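Local coordinates for protein serine repeat antigen 5 (Plasmodium falciparum, PDB 6X42) that carries a papain-like cysteine protease domain in pseudo-zymogen form and is probably a weak or inactive enzyme, at residues 195-206 / 246-256; 207-215 / 257-268. One frame throughout, in Å; residues are numbered along the deposited sequence.

Contact 1: residues 195-206 / 246-256; sequences AENVMGYEFSGK and WGPYWGDEGYF. With CA (calcium ion), chain B.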
loop_
_atom_site.group_PDB
_atom_site.type_symbol
_atom_site.label_atom_id
_atom_site.label_comp_id
_atom_site.label_asym_id
_atom_site.label_seq_id
_atom_site.Cartn_x
_atom_site.Cartn_y
_atom_site.Cartn_z
ATOM N N ALA A 195 -1.863 9.683 10.089
ATOM C CA ALA A 195 -0.647 9.203 10.748
ATOM C C ALA A 195 -0.732 9.360 12.261
ATOM O O ALA A 195 -0.206 8.520 13.008
ATOM C CB ALA A 195 0.586 9.940 10.221
ATOM N N GLU A 196 -1.365 10.442 12.732
ATOM C CA GLU A 196 -1.473 10.644 14.172
ATOM C C GLU A 196 -2.018 9.407 14.873
ATOM O O GLU A 196 -1.656 9.132 16.022
ATOM C CB GLU A 196 -2.359 11.859 14.489
ATOM C CG GLU A 196 -3.857 11.619 14.310
ATOM C CD GLU A 196 -4.747 12.786 14.718
ATOM O OE1 GLU A 196 -4.307 13.959 14.603
ATOM O OE2 GLU A 196 -5.920 12.530 15.080
ATOM N N ASN A 197 -2.899 8.666 14.202
ATOM C CA ASN A 197 -3.637 7.601 14.850
ATOM C C ASN A 197 -2.760 6.426 15.232
ATOM O O ASN A 197 -3.166 5.638 16.093
ATOM C CB ASN A 197 -4.798 7.131 13.984
ATOM C CG ASN A 197 -5.894 8.173 13.900
ATOM O OD1 ASN A 197 -6.014 9.005 14.799
ATOM N ND2 ASN A 197 -6.679 8.153 12.848
ATOM N N VAL A 198 -1.569 6.297 14.637
ATOM C CA VAL A 198 -0.640 5.213 14.966
ATOM C C VAL A 198 0.538 5.693 15.793
ATOM O O VAL A 198 1.498 4.936 15.997
ATOM C CB VAL A 198 -0.187 4.428 13.716
ATOM C CG1 VAL A 198 -1.385 3.920 12.931
ATOM C CG2 VAL A 198 0.715 5.258 12.814
ATOM N N MET A 199 0.459 6.912 16.339
ATOM C CA MET A 199 1.540 7.522 17.099
ATOM C C MET A 199 1.513 7.185 18.584
ATOM O O MET A 199 2.469 7.526 19.294
ATOM C CB MET A 199 1.466 9.043 16.968
ATOM C CG MET A 199 1.745 9.557 15.591
ATOM S SD MET A 199 3.409 9.221 15.035
ATOM C CE MET A 199 3.414 10.221 13.540
ATOM N N GLY A 200 0.443 6.558 19.071
ATOM C CA GLY A 200 0.373 6.240 20.488
ATOM C C GLY A 200 1.465 5.270 20.899
ATOM O O GLY A 200 1.918 4.419 20.127
ATOM N N TYR A 201 1.885 5.397 22.153
ATOM C CA TYR A 201 2.862 4.474 22.720
ATOM C C TYR A 201 2.447 3.015 22.510
ATOM O O TYR A 201 3.289 2.131 22.306
ATOM C CB TYR A 201 2.960 4.782 24.218
ATOM C CG TYR A 201 3.787 3.791 24.988
ATOM C CD1 TYR A 201 5.167 3.841 24.958
ATOM C CD2 TYR A 201 3.181 2.797 25.737
ATOM C CE1 TYR A 201 5.930 2.915 25.660
ATOM C CE2 TYR A 201 3.928 1.882 26.450
ATOM C CZ TYR A 201 5.297 1.939 26.400
ATOM O OH TYR A 201 6.034 1.014 27.110
ATOM N N GLU A 202 1.149 2.745 22.563
ATOM C CA GLU A 202 0.616 1.396 22.505
ATOM C C GLU A 202 0.816 0.727 21.145
ATOM O O GLU A 202 0.661 -0.495 21.046
ATOM C CB GLU A 202 -0.876 1.513 22.839
ATOM C CG GLU A 202 -1.202 1.875 24.293
ATOM C CD GLU A 202 -1.231 3.404 24.554
ATOM O OE1 GLU A 202 -1.153 4.185 23.555
ATOM O OE2 GLU A 202 -1.443 3.817 25.731
ATOM N N PHE A 203 1.162 1.479 20.100
ATOM C CA PHE A 203 1.344 0.872 18.785
ATOM C C PHE A 203 2.637 0.086 18.680
ATOM O O PHE A 203 2.829 -0.617 17.684
ATOM C CB PHE A 203 1.223 1.920 17.672
ATOM C CG PHE A 203 -0.162 2.026 17.121
ATOM C CD1 PHE A 203 -0.496 1.415 15.922
ATOM C CD2 PHE A 203 -1.156 2.705 17.818
ATOM C CE1 PHE A 203 -1.771 1.497 15.425
ATOM C CE2 PHE A 203 -2.440 2.757 17.331
ATOM C CZ PHE A 203 -2.742 2.164 16.140
ATOM N N SER A 204 3.519 0.155 19.673
ATOM C CA SER A 204 4.620 -0.798 19.748
ATOM C C SER A 204 4.071 -2.058 20.397
ATOM O O SER A 204 3.399 -1.986 21.425
ATOM C CB SER A 204 5.779 -0.241 20.580
ATOM O OG SER A 204 6.225 1.013 20.097
ATOM N N GLY A 205 4.353 -3.209 19.824
ATOM C CA GLY A 205 3.865 -4.451 20.387
ATOM C C GLY A 205 2.897 -5.152 19.459
ATOM O O GLY A 205 2.659 -4.731 18.332
ATOM N N LYS A 206 2.333 -6.249 19.966
ATOM C CA LYS A 206 1.675 -7.242 19.121
ATOM C C LYS A 206 0.164 -7.298 19.273
ATOM O O LYS A 206 -0.484 -8.124 18.623
ATOM C CB LYS A 206 2.269 -8.632 19.381
ATOM C CG LYS A 206 3.677 -8.802 18.812
ATOM C CD LYS A 206 4.471 -9.875 19.535
ATOM C CE LYS A 206 5.872 -10.021 18.931
ATOM N NZ LYS A 206 5.860 -10.147 17.435
ATOM N N TRP A 246 7.969 2.826 8.149
ATOM C CA TRP A 246 8.746 3.498 9.187
ATOM C C TRP A 246 9.846 2.590 9.718
ATOM O O TRP A 246 10.355 2.786 10.833
ATOM C CB TRP A 246 7.841 4.018 10.304
ATOM C CG TRP A 246 6.903 5.128 9.886
ATOM C CD1 TRP A 246 6.902 5.824 8.716
ATOM C CD2 TRP A 246 5.822 5.657 10.664
ATOM N NE1 TRP A 246 5.870 6.737 8.709
ATOM C CE2 TRP A 246 5.203 6.662 9.899
ATOM C CE3 TRP A 246 5.314 5.367 11.937
ATOM C CZ2 TRP A 246 4.086 7.365 10.356
ATOM C CZ3 TRP A 246 4.227 6.077 12.389
ATOM C CH2 TRP A 246 3.620 7.060 11.600
ATOM N N GLY A 247 10.244 1.613 8.910
ATOM C CA GLY A 247 11.315 0.717 9.254
ATOM C C GLY A 247 10.857 -0.471 10.068
ATOM O O GLY A 247 9.730 -0.528 10.568
ATOM N N PRO A 248 11.744 -1.458 10.209
ATOM C CA PRO A 248 11.371 -2.731 10.841
ATOM C C PRO A 248 11.381 -2.718 12.360
ATOM O O PRO A 248 11.071 -3.748 12.968
ATOM C CB PRO A 248 12.425 -3.696 10.300
ATOM C CG PRO A 248 13.647 -2.816 10.104
ATOM C CD PRO A 248 13.080 -1.508 9.597
ATOM N N TYR A 249 11.684 -1.601 13.002
ATOM C CA TYR A 249 11.620 -1.481 14.456
ATOM C C TYR A 249 10.388 -0.722 14.924
ATOM O O TYR A 249 10.165 -0.604 16.138
ATOM C CB TYR A 249 12.937 -0.894 15.002
ATOM C CG TYR A 249 14.108 -1.695 14.498
ATOM C CD1 TYR A 249 14.396 -2.944 15.017
ATOM C CD2 TYR A 249 14.904 -1.218 13.465
ATOM C CE1 TYR A 249 15.485 -3.692 14.519
ATOM C CE2 TYR A 249 15.946 -1.935 12.969
ATOM C CZ TYR A 249 16.232 -3.170 13.484
ATOM O OH TYR A 249 17.304 -3.861 12.969
ATOM N N TRP A 250 9.561 -0.251 13.999
ATOM C CA TRP A 250 8.321 0.419 14.333
ATOM C C TRP A 250 7.210 -0.624 14.446
ATOM O O TRP A 250 7.115 -1.542 13.626
ATOM C CB TRP A 250 7.976 1.470 13.250
ATOM C CG TRP A 250 6.730 2.151 13.655
ATOM C CD1 TRP A 250 6.611 3.196 14.520
ATOM C CD2 TRP A 250 5.401 1.762 13.321
ATOM N NE1 TRP A 250 5.306 3.483 14.746
ATOM C CE2 TRP A 250 4.529 2.611 14.031
ATOM C CE3 TRP A 250 4.857 0.787 12.475
ATOM C CZ2 TRP A 250 3.148 2.511 13.938
ATOM C CZ3 TRP A 250 3.488 0.684 12.398
ATOM C CH2 TRP A 250 2.640 1.541 13.124
ATOM N N GLY A 251 6.343 -0.461 15.438
ATOM C CA GLY A 251 5.151 -1.313 15.517
ATOM C C GLY A 251 5.529 -2.727 15.889
ATOM O O GLY A 251 6.230 -2.951 16.879
ATOM N N ASP A 252 5.044 -3.696 15.121
ATOM C CA ASP A 252 5.379 -5.114 15.274
ATOM C C ASP A 252 6.199 -5.528 14.047
ATOM O O ASP A 252 5.659 -5.929 13.010
ATOM C CB ASP A 252 4.104 -5.923 15.411
ATOM C CG ASP A 252 4.356 -7.388 15.678
ATOM O OD1 ASP A 252 5.510 -7.802 15.925
ATOM O OD2 ASP A 252 3.362 -8.138 15.664
ATOM N N GLU A 253 7.513 -5.327 14.130
ATOM C CA GLU A 253 8.427 -5.605 13.016
ATOM C C GLU A 253 8.064 -4.837 11.742
ATOM O O GLU A 253 8.301 -5.303 10.621
ATOM C CB GLU A 253 8.557 -7.100 12.745
ATOM C CG GLU A 253 9.122 -7.866 13.949
ATOM C CD GLU A 253 9.173 -9.376 13.754
ATOM O OE1 GLU A 253 9.308 -9.823 12.601
ATOM O OE2 GLU A 253 9.134 -10.108 14.768
ATOM N N GLY A 254 7.526 -3.639 11.901
ATOM C CA GLY A 254 7.182 -2.773 10.795
ATOM C C GLY A 254 5.738 -2.831 10.375
ATOM O O GLY A 254 5.329 -2.018 9.522
ATOM N N TYR A 255 4.960 -3.756 10.946
ATOM C CA TYR A 255 3.546 -3.986 10.667
ATOM C C TYR A 255 2.725 -3.713 11.931
ATOM O O TYR A 255 3.268 -3.548 13.031
ATOM C CB TYR A 255 3.325 -5.446 10.240
ATOM C CG TYR A 255 4.018 -5.857 8.967
ATOM C CD1 TYR A 255 5.345 -6.253 8.972
ATOM C CD2 TYR A 255 3.338 -5.868 7.760
ATOM C CE1 TYR A 255 5.991 -6.633 7.806
ATOM C CE2 TYR A 255 3.955 -6.255 6.582
ATOM C CZ TYR A 255 5.288 -6.620 6.599
ATOM O OH TYR A 255 5.898 -6.979 5.415
ATOM N N PHE A 256 1.405 -3.715 11.790
ATOM C CA PHE A 256 0.537 -3.738 12.956
ATOM C C PHE A 256 -0.769 -4.408 12.571
ATOM O O PHE A 256 -1.075 -4.589 11.395
ATOM C CB PHE A 256 0.304 -2.336 13.552
ATOM C CG PHE A 256 -0.437 -1.361 12.648
ATOM C CD1 PHE A 256 -1.787 -1.110 12.814
ATOM C CD2 PHE A 256 0.236 -0.663 11.651
ATOM C CE1 PHE A 256 -2.446 -0.203 12.010
ATOM C CE2 PHE A 256 -0.425 0.241 10.862
ATOM C CZ PHE A 256 -1.760 0.465 11.048
HETATM CA CA CA B . -7.415 10.804 15.465
HETATM O O HOH W 1 3.190 -10.931 16.056
HETATM O O HOH W 2 -8.816 8.904 16.058
#
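Two tryptophans reach Val198 by different torsions. Trp246 has its CG beside the backbone N (chi1 -67°), whereas Trp250 turns its CG anti to N (chi1 -178°), and both six-membered rings end against the valine. Trp246 belongs to the Asn-Ser-Trp-Gly signature of the papain fold, which begins at Asn244; its ring also meets His219, an arrangement like that in active papain-like enzymes, where this tryptophan shields the catalytic Asn-His pair. Val198 CG2 sits 3.6 Å from Trp246 CH2, and the same methyl touches Trp250 CZ2 at 3.8 Å. The indoles also pack on each other, with the CE3 edge of Trp246 above the rim of the Trp250 face. A branched valine suits this place because its second methyl, CG1, remains to meet Phe256 CZ at 4.0 Å.

Phe203 continues the apolar patch. Its edge points at the face of Phe256 in a T-shaped pair with planes at 70°, CE1 coming within 3.7 Å of Phe256 CD1, while Val198 CA lies over the centre of the Phe203 ring. A flat ring suits Phe203, which gives its edge to Phe256 and a face to Val198. Beside them the backbones close up: Gly251 CA approaches Phe203 O at 3.3 Å in a nearly straight CA-H...O contact. Gly251, at the link between two tight turns, has a positive phi, which glycine adopts readily.

At the surface the chemistry becomes ionic. Lys206 lays its CG over the Asp252 carboxylate and bends at its end, placing NZ 2.8 Å from Asp252 OD1 on the syn side in a salt bridge. One water closes the ring, accepting from Lys206 NZ and donating to Asp252 OD2 at 2.8 Å.

Contact 2: residues 207-215 / 257-268; sequences KVQNLCGDD and KVDMYGPTHCHF. With CA (calcium ion), chain C; CA (calcium ion), chain B.
Phe268 lays one ring face along the Asp214-Asp215 peptide, with Asp215 CA 3.7 Å from its ring centroid in a CH-pi contact almost along the ring normal. His267 CB packs on the opposite face. A broad flat ring suits this place because it can cover both backbone groups at once, while Asp215 turns OD1 and its carbonyl O to a calcium ion shared with Glu166. Phe268 O in turn accepts from Gly213 N (2.9 Å), the donor standing above the carbonyl plane.

Cys212 locks the middle of the contact. Its SG is bonded to Cys266 SG at 2.0 Å, with a torsion of -84° about the bond, close to the relaxed value for a disulfide; His265 NE2 lies 3.5 Å from Cys212 SG.

Lys257 lies in a short, weakly formed parallel pairing resting on two bonds of Gln209, whose N donates to Lys257 O (2.9 Å) and whose O accepts from Asp259 N (2.8 Å). The CB of Lys257 rests near Val208 CG2, while its ammonium end leads away, so a long, polar-tipped chain fits here. Disulfide and backbone bonds thus join the segments, while calcium ties 207-215 to Glu166, Glu196 and Asn197.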
loop_
_atom_site.group_PDB
_atom_site.type_symbol
_atom_site.label_atom_id
_atom_site.label_comp_id
_atom_site.label_asym_id
_atom_site.label_seq_id
_atom_site.Cartn_x
_atom_site.Cartn_y
_atom_site.Cartn_z
ATOM N N LYS A 207 -0.412 -6.453 20.104
ATOM C CA LYS A 207 -1.847 -6.428 20.314
ATOM C C LYS A 207 -2.573 -5.956 19.046
ATOM O O LYS A 207 -2.026 -5.216 18.226
ATOM C CB LYS A 207 -2.100 -5.452 21.459
ATOM C CG LYS A 207 -3.507 -5.020 21.724
ATOM C CD LYS A 207 -3.509 -3.868 22.751
ATOM C CE LYS A 207 -4.356 -2.678 22.275
ATOM N NZ LYS A 207 -5.762 -3.029 21.891
ATOM N N VAL A 208 -3.835 -6.351 18.901
ATOM C CA VAL A 208 -4.695 -5.758 17.872
ATOM C C VAL A 208 -5.168 -4.397 18.367
ATOM O O VAL A 208 -5.828 -4.295 19.406
ATOM C CB VAL A 208 -5.886 -6.671 17.540
ATOM C CG1 VAL A 208 -6.769 -5.989 16.498
ATOM C CG2 VAL A 208 -5.437 -8.044 17.048
ATOM N N GLN A 209 -4.804 -3.351 17.640
ATOM C CA GLN A 209 -5.229 -2.010 17.993
ATOM C C GLN A 209 -6.713 -1.840 17.690
ATOM O O GLN A 209 -7.273 -2.542 16.852
ATOM C CB GLN A 209 -4.393 -0.982 17.208
ATOM C CG GLN A 209 -2.884 -1.153 17.382
ATOM C CD GLN A 209 -2.416 -0.993 18.781
ATOM O OE1 GLN A 209 -3.013 -0.293 19.596
ATOM N NE2 GLN A 209 -1.285 -1.626 19.073
ATOM N N ASN A 210 -7.358 -0.924 18.409
ATOM C CA ASN A 210 -8.804 -0.727 18.286
ATOM C C ASN A 210 -9.106 0.749 18.486
ATOM O O ASN A 210 -9.007 1.265 19.593
ATOM C CB ASN A 210 -9.568 -1.580 19.306
ATOM C CG ASN A 210 -11.083 -1.544 19.085
ATOM O OD1 ASN A 210 -11.562 -1.812 17.991
ATOM N ND2 ASN A 210 -11.835 -1.269 20.136
ATOM N N LEU A 211 -9.500 1.436 17.426
ATOM C CA LEU A 211 -9.659 2.875 17.527
ATOM C C LEU A 211 -10.437 3.390 16.330
ATOM O O LEU A 211 -10.585 2.707 15.316
ATOM C CB LEU A 211 -8.300 3.570 17.601
ATOM C CG LEU A 211 -7.438 3.592 16.332
ATOM C CD1 LEU A 211 -6.330 4.617 16.540
ATOM C CD2 LEU A 211 -6.888 2.227 15.998
ATOM N N CYS A 212 -10.914 4.615 16.474
ATOM C CA CYS A 212 -11.577 5.328 15.402
ATOM C C CYS A 212 -10.569 6.033 14.497
ATOM O O CYS A 212 -9.477 6.408 14.914
ATOM C CB CYS A 212 -12.480 6.422 15.992
ATOM S SG CYS A 212 -13.744 5.912 17.217
ATOM N N GLY A 213 -10.984 6.253 13.261
ATOM C CA GLY A 213 -10.297 7.156 12.365
ATOM C C GLY A 213 -10.788 8.580 12.529
ATOM O O GLY A 213 -11.493 8.930 13.486
ATOM N N ASP A 214 -10.393 9.412 11.579
ATOM C CA ASP A 214 -10.734 10.822 11.539
ATOM C C ASP A 214 -11.463 11.114 10.237
ATOM O O ASP A 214 -11.611 10.252 9.378
ATOM C CB ASP A 214 -9.458 11.654 11.661
ATOM C CG ASP A 214 -8.772 11.445 12.992
ATOM O OD1 ASP A 214 -9.188 12.013 14.022
ATOM O OD2 ASP A 214 -7.826 10.665 13.067
ATOM N N ASP A 215 -11.876 12.368 10.075
ATOM C CA ASP A 215 -12.601 12.758 8.877
ATOM C C ASP A 215 -11.721 12.662 7.639
ATOM O O ASP A 215 -12.225 12.449 6.531
ATOM C CB ASP A 215 -13.066 14.199 9.088
ATOM C CG ASP A 215 -14.187 14.635 8.185
ATOM O OD1 ASP A 215 -14.777 13.818 7.437
ATOM O OD2 ASP A 215 -14.507 15.844 8.309
ATOM N N LYS A 257 -1.530 -4.806 13.588
ATOM C CA LYS A 257 -2.886 -5.324 13.418
ATOM C C LYS A 257 -3.877 -4.317 13.982
ATOM O O LYS A 257 -3.619 -3.699 15.019
ATOM C CB LYS A 257 -3.059 -6.668 14.136
ATOM C CG LYS A 257 -2.216 -7.773 13.558
ATOM C CD LYS A 257 -2.428 -9.089 14.299
ATOM C CE LYS A 257 -1.540 -10.174 13.745
ATOM N NZ LYS A 257 -0.154 -10.063 14.258
ATOM N N VAL A 258 -5.003 -4.149 13.305
ATOM C CA VAL A 258 -6.013 -3.185 13.731
ATOM C C VAL A 258 -7.392 -3.786 13.501
ATOM O O VAL A 258 -7.650 -4.414 12.469
ATOM C CB VAL A 258 -5.815 -1.818 13.025
ATOM C CG1 VAL A 258 -5.975 -1.934 11.516
ATOM C CG2 VAL A 258 -6.744 -0.756 13.569
ATOM N N ASP A 259 -8.272 -3.596 14.477
ATOM C CA ASP A 259 -9.642 -4.090 14.368
ATOM C C ASP A 259 -10.324 -3.477 13.150
ATOM O O ASP A 259 -10.262 -2.266 12.915
ATOM C CB ASP A 259 -10.387 -3.731 15.659
ATOM C CG ASP A 259 -11.703 -4.474 15.810
ATOM O OD1 ASP A 259 -12.637 -4.111 15.070
ATOM O OD2 ASP A 259 -11.787 -5.421 16.627
ATOM N N MET A 260 -10.979 -4.330 12.361
ATOM C CA MET A 260 -11.559 -3.883 11.105
ATOM C C MET A 260 -12.699 -2.887 11.302
ATOM O O MET A 260 -12.940 -2.024 10.451
ATOM C CB MET A 260 -12.176 -5.074 10.398
ATOM C CG MET A 260 -11.210 -5.943 9.675
ATOM S SD MET A 260 -12.150 -7.174 8.719
ATOM C CE MET A 260 -10.762 -8.254 8.316
ATOM N N TYR A 261 -13.452 -3.032 12.373
ATOM C CA TYR A 261 -14.628 -2.197 12.569
ATOM C C TYR A 261 -14.395 -1.119 13.616
ATOM O O TYR A 261 -14.965 -0.032 13.509
ATOM C CB TYR A 261 -15.867 -3.067 12.871
ATOM C CG TYR A 261 -16.330 -3.937 11.683
ATOM C CD1 TYR A 261 -17.278 -3.475 10.749
ATOM C CD2 TYR A 261 -15.820 -5.207 11.498
ATOM C CE1 TYR A 261 -17.696 -4.283 9.675
ATOM C CE2 TYR A 261 -16.219 -6.009 10.431
ATOM C CZ TYR A 261 -17.165 -5.557 9.529
ATOM O OH TYR A 261 -17.564 -6.375 8.468
ATOM N N GLY A 262 -13.533 -1.372 14.592
ATOM C CA GLY A 262 -13.253 -0.430 15.641
ATOM C C GLY A 262 -14.395 -0.290 16.629
ATOM O O GLY A 262 -15.405 -1.005 16.563
ATOM N N PRO A 263 -14.249 0.641 17.574
ATOM C CA PRO A 263 -15.309 0.867 18.559
ATOM C C PRO A 263 -16.626 1.247 17.903
ATOM O O PRO A 263 -16.670 1.912 16.867
ATOM C CB PRO A 263 -14.767 2.021 19.409
ATOM C CG PRO A 263 -13.304 1.999 19.216
ATOM C CD PRO A 263 -13.052 1.453 17.856
ATOM N N THR A 264 -17.718 0.827 18.541
ATOM C CA THR A 264 -19.035 1.024 17.947
ATOM C C THR A 264 -19.392 2.500 17.843
ATOM O O THR A 264 -20.117 2.895 16.923
ATOM C CB THR A 264 -20.077 0.261 18.753
ATOM O OG1 THR A 264 -20.104 0.771 20.089
ATOM C CG2 THR A 264 -19.733 -1.204 18.796
ATOM N N HIS A 265 -18.870 3.336 18.740
ATOM C CA HIS A 265 -19.243 4.744 18.738
ATOM C C HIS A 265 -18.588 5.541 17.614
ATOM O O HIS A 265 -18.967 6.696 17.406
ATOM C CB HIS A 265 -18.893 5.392 20.081
ATOM C CG HIS A 265 -17.429 5.611 20.282
ATOM N ND1 HIS A 265 -16.633 4.730 20.980
ATOM C CD2 HIS A 265 -16.615 6.611 19.872
ATOM C CE1 HIS A 265 -15.391 5.177 20.990
ATOM N NE2 HIS A 265 -15.352 6.316 20.326
ATOM N N CYS A 266 -17.636 4.966 16.880
ATOM C CA CYS A 266 -16.831 5.760 15.964
ATOM C C CYS A 266 -17.668 6.329 14.833
ATOM O O CYS A 266 -18.436 5.609 14.188
ATOM C CB CYS A 266 -15.755 4.884 15.324
ATOM S SG CYS A 266 -14.541 4.247 16.428
ATOM N N HIS A 267 -17.491 7.619 14.560
ATOM C CA HIS A 267 -18.054 8.188 13.345
ATOM C C HIS A 267 -17.252 7.772 12.117
ATOM O O HIS A 267 -17.814 7.611 11.029
ATOM C CB HIS A 267 -18.091 9.713 13.455
ATOM C CG HIS A 267 -18.925 10.212 14.595
ATOM N ND1 HIS A 267 -19.963 9.483 15.133
ATOM C CD2 HIS A 267 -18.882 11.373 15.290
ATOM C CE1 HIS A 267 -20.519 10.168 16.118
ATOM N NE2 HIS A 267 -19.881 11.318 16.234
ATOM N N PHE A 268 -15.950 7.563 12.273
ATOM C CA PHE A 268 -15.065 7.264 11.160
ATOM C C PHE A 268 -14.271 6.001 11.437
ATOM O O PHE A 268 -13.783 5.801 12.548
ATOM C CB PHE A 268 -14.069 8.407 10.995
ATOM C CG PHE A 268 -14.714 9.745 10.829
ATOM C CD1 PHE A 268 -14.584 10.739 11.795
ATOM C CD2 PHE A 268 -15.454 10.014 9.698
ATOM C CE1 PHE A 268 -15.178 11.979 11.628
ATOM C CE2 PHE A 268 -16.050 11.252 9.521
ATOM C CZ PHE A 268 -15.918 12.228 10.499
HETATM CA CA CA C . -14.277 12.754 5.438
HETATM CA CA CA B . -7.415 10.804 15.465
HETATM O O HOH W 3 -0.293 -4.814 16.195
HETATM O O HOH W 4 -14.681 -2.612 19.537
HETATM O O HOH W 5 -10.013 -0.173 14.852
HETATM O O HOH W 6 -12.186 2.033 13.240
HETATM O O HOH W 2 -8.816 8.904 16.058
HETATM O O HOH W 7 -14.670 8.749 14.719
HETATM O O HOH W 8 -13.098 12.183 3.454
HETATM O O HOH W 9 -16.183 13.522 4.295
#

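How the contacts relate
Both contacts draw on strand 255-259, and their segments alternate along the chain, 207-215 following directly from 195-206 and 257-268 from 246-256. Both are partly buried. Contact 1 holds a cluster of aromatic side chains beside the Asn-Ser-Trp-Gly segment, with its ion pair at the exposed edge; contact 2 sits farther from the chain centre and relies on strand pairing, a disulfide and metal-bound loops. One calcium joins them: Glu196 and Asn197 of contact 1 bind it together with Asp214 of contact 2. Probable hydrogen bonds from Asn197 ND2 to Asp214 OD2 and from Gln209 NE2 to Glu202 O add further ties.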